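PDB 4WY9: putative MCP-type signal transduction protein from Campylobacter jejuni subsp. jejuni serotype O:2, which probably serves as a chemoreceptor in chemotaxis, its periplasmic tandem-PAS domain sensing ligands in the periplasm, perhaps indirectly. Local coordinates for residues A[265-270]-A[282-287]. Sequence-based numbering, arbitrary orientation. Where two conformers were deposited one is given.
Sequences SYAAIN and LVTAPK
Tyr-266 and Lys-287 meet where the second strand of an antiparallel hairpin runs into a helix, an instance of a lysine chain packing on an aromatic face through its methylenes. Lys-287 opens the helix just after Pro-286, its N-cap residue. Its CB stays just beyond the ring, but chi1 of -66°, with CG anti to the carbonyl carbon, sends CG toward it. There Lys-287 CG lies 3.6 Å from Tyr-266 CE2, over one face but offset toward the rim, a CH-pi contact. Beyond CG the chain is extended and crosses the tyrosine side chain at about a right angle. CD passes on over the ring without a close contact of its own. Lys-287 CE then nears Tyr-266 CE1 and comes 3.4 Å from Ser-265 O. Lys-287 NZ stands 5.2 Å from the centroid of the Tyr-266 ring, a long and at most weak cation-pi attraction; its charge is met instead by a salt bridge to Asp-264 OD1.

Behind this end the strands are joined by paired backbone bonds, Tyr-266 with Ala-285 and Ala-268 with Val-283. Between the two pairs, Ala-267 CB faces Thr-284 CG2 at 4.0 Å. On this same side of the sheet, Ile-269 packs against Leu-282, which adopts two conformers. A water bridges Ser-265 OG, to which it donates, and Thr-284 OG1, which also bonds Leu-208 N; Ser-265 OG has a further partner in Asp-263 O.

The hairpin lies inside a five-stranded antiparallel sheet of order 2-1-5-4-3, the PAS order, consistent with the second tandem module; strands 253-258 and 209-213 flank it. This structural packing joins it to the long helix 8-51, touched by Tyr-266 and Val-283, with Tyr-266 OH bonding Thr-9 OG1, and to helix 287-291, whose Phe-291 and Val-290 meet Tyr-266 and Ala-285.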
ATOM      1  N   SER A 265       9.581  23.320  13.401  1.00  8.17           N
ATOM      2  CA  SER A 265       9.614  23.206  11.964  1.00  7.54           C
ATOM      3  C   SER A 265       8.450  23.897  11.274  1.00  7.36           C
ATOM      4  O   SER A 265       7.431  24.207  11.906  1.00  7.91           O
ATOM      5  CB  SER A 265       9.617  21.723  11.541  1.00  8.25           C
ATOM      6  OG  SER A 265      10.641  20.981  12.217  1.00  8.58           O
ATOM      7  N   TYR A 266       8.597  24.101   9.964  1.00  7.36           N
ATOM      8  CA  TYR A 266       7.465  24.252   9.073  1.00  7.29           C
ATOM      9  C   TYR A 266       7.126  22.869   8.539  1.00  7.13           C
ATOM     10  O   TYR A 266       8.025  22.078   8.244  1.00  7.86           O
ATOM     11  CB  TYR A 266       7.768  25.212   7.925  1.00  7.95           C
ATOM     12  CG  TYR A 266       8.108  26.610   8.395  1.00  7.83           C
ATOM     13  CD1 TYR A 266       7.144  27.414   8.950  1.00  9.19           C
ATOM     14  CD2 TYR A 266       9.392  27.121   8.247  1.00  9.04           C
ATOM     15  CE1 TYR A 266       7.444  28.698   9.409  1.00  9.14           C
ATOM     16  CE2 TYR A 266       9.697  28.382   8.684  1.00  8.85           C
ATOM     17  CZ  TYR A 266       8.723  29.180   9.254  1.00  8.97           C
ATOM     18  OH  TYR A 266       9.047  30.442   9.686  1.00 10.26           O
ATOM     19  N   ALA A 267       5.843  22.565   8.399  1.00  9.43           N
ATOM     20  CA  ALA A 267       5.408  21.263   7.872  1.00 10.39           C
ATOM     21  C   ALA A 267       4.312  21.451   6.872  1.00 10.53           C
ATOM     22  O   ALA A 267       3.332  22.143   7.168  1.00 15.81           O
ATOM     23  CB  ALA A 267       4.935  20.344   8.979  1.00 12.96           C
ATOM     24  N   ALA A 268       4.414  20.789   5.731  1.00  7.15           N
ATOM     25  CA  ALA A 268       3.337  20.765   4.782  1.00  7.31           C
ATOM     26  C   ALA A 268       2.697  19.393   4.734  1.00  6.97           C
ATOM     27  O   ALA A 268       3.389  18.365   4.862  1.00  7.12           O
ATOM     28  CB  ALA A 268       3.801  21.156   3.405  1.00  9.60           C
ATOM     29  N   ILE A 269       1.390  19.382   4.519  1.00  6.82           N
ATOM     30  CA  ILE A 269       0.604  18.171   4.330  1.00  7.99           C
ATOM     31  C   ILE A 269      -0.063  18.244   2.982  1.00  7.79           C
ATOM     32  O   ILE A 269      -0.661  19.265   2.645  1.00  8.25           O
ATOM     33  CB  ILE A 269      -0.497  17.989   5.423  1.00 10.92           C
ATOM     34  CG1 ILE A 269       0.141  17.891   6.796  1.00 14.92           C
ATOM     35  CG2 ILE A 269      -1.406  16.810   5.166  1.00 14.31           C
ATOM     36  CD1 ILE A 269       0.956  16.737   6.959  1.00 16.97           C
ATOM     37  N   ASN A 270      -0.000  17.154   2.221  1.00  8.17           N
ATOM     38  CA  ASN A 270      -0.852  17.006   1.058  1.00  7.45           C
ATOM     39  C   ASN A 270      -1.578  15.672   1.208  1.00  7.89           C
ATOM     40  O   ASN A 270      -0.938  14.605   1.253  1.00  8.97           O
ATOM     41  CB  ASN A 270      -0.067  17.077  -0.252  1.00  8.60           C
ATOM     42  CG  ASN A 270      -0.959  17.116  -1.444  1.00  9.80           C
ATOM     43  OD1 ASN A 270      -1.603  16.127  -1.778  1.00 11.30           O
ATOM     44  ND2 ASN A 270      -1.063  18.273  -2.080  1.00 11.37           N
ATOM     45  N   LEU A 282       3.682  14.137   4.363  0.50  5.92           N
ATOM     46  CA  LEU A 282       4.118  15.162   5.310  0.50  6.26           C
ATOM     47  C   LEU A 282       5.567  15.443   5.012  0.50  6.40           C
ATOM     48  O   LEU A 282       6.397  14.538   4.981  0.50  7.18           O
ATOM     49  CB  LEU A 282       3.931  14.655   6.746  0.50  7.66           C
ATOM     50  CG  LEU A 282       4.323  15.520   7.951  0.50  9.47           C
ATOM     51  CD1 LEU A 282       3.645  15.052   9.221  0.50 10.65           C
ATOM     52  CD2 LEU A 282       5.817  15.487   8.158  0.50 12.26           C
ATOM     53  N   VAL A 283       5.923  16.714   4.838  1.00  6.42           N
ATOM     54  CA  VAL A 283       7.307  17.106   4.665  1.00  6.29           C
ATOM     55  C   VAL A 283       7.610  18.290   5.567  1.00  6.08           C
ATOM     56  O   VAL A 283       6.832  19.259   5.610  1.00  7.49           O
ATOM     57  CB  VAL A 283       7.668  17.449   3.198  1.00  6.60           C
ATOM     58  CG1 VAL A 283       9.122  17.870   3.086  1.00  8.33           C
ATOM     59  CG2 VAL A 283       7.418  16.256   2.311  1.00  7.99           C
ATOM     60  N   THR A 284       8.722  18.218   6.285  1.00  7.69           N
ATOM     61  CA  THR A 284       9.118  19.270   7.197  1.00  8.79           C
ATOM     62  C   THR A 284      10.400  19.965   6.787  1.00  9.85           C
ATOM     63  O   THR A 284      11.229  19.427   6.024  1.00 12.66           O
ATOM     64  CB  THR A 284       9.320  18.743   8.594  1.00 11.39           C
ATOM     65  OG1 THR A 284      10.512  17.965   8.641  1.00 11.88           O
ATOM     66  CG2 THR A 284       8.137  17.941   9.069  1.00 14.77           C
ATOM     67  N   ALA A 285      10.569  21.178   7.323  1.00  9.20           N
ATOM     68  CA  ALA A 285      11.811  21.948   7.271  1.00  9.86           C
ATOM     69  C   ALA A 285      12.022  22.569   8.640  1.00  9.12           C
ATOM     70  O   ALA A 285      11.251  23.433   9.037  1.00  9.16           O
ATOM     71  CB  ALA A 285      11.753  23.020   6.193  1.00 11.33           C
ATOM     72  N   PRO A 286      13.045  22.104   9.399  1.00 10.06           N
ATOM     73  CA  PRO A 286      13.343  22.794  10.681  1.00  9.62           C
ATOM     74  C   PRO A 286      13.551  24.272  10.454  1.00  8.50           C
ATOM     75  O   PRO A 286      14.270  24.663   9.526  1.00  9.28           O
ATOM     76  CB  PRO A 286      14.617  22.104  11.177  1.00 10.63           C
ATOM     77  CG  PRO A 286      14.533  20.746  10.560  1.00 12.06           C
ATOM     78  CD  PRO A 286      13.948  20.965   9.192  1.00 10.93           C
ATOM     79  N   LYS A 287      12.960  25.101  11.307  1.00  8.93           N
ATOM     80  CA  LYS A 287      13.057  26.558  11.106  1.00  9.80           C
ATOM     81  C   LYS A 287      14.486  27.018  11.161  1.00 10.70           C
ATOM     82  O   LYS A 287      14.922  27.887  10.402  1.00 11.71           O
ATOM     83  CB  LYS A 287      12.190  27.297  12.107  1.00 10.58           C
ATOM     84  CG  LYS A 287      10.714  27.066  11.929  1.00 11.92           C
ATOM     85  CD  LYS A 287       9.862  27.638  13.004  1.00 14.05           C
ATOM     86  CE  LYS A 287       8.419  27.336  12.867  1.00 14.38           C
ATOM     87  NZ  LYS A 287       7.602  27.647  13.998  1.00 17.63           N
TER
HETATM   88  O   HOH W   1      11.373  18.477  11.105  1.00 11.53           O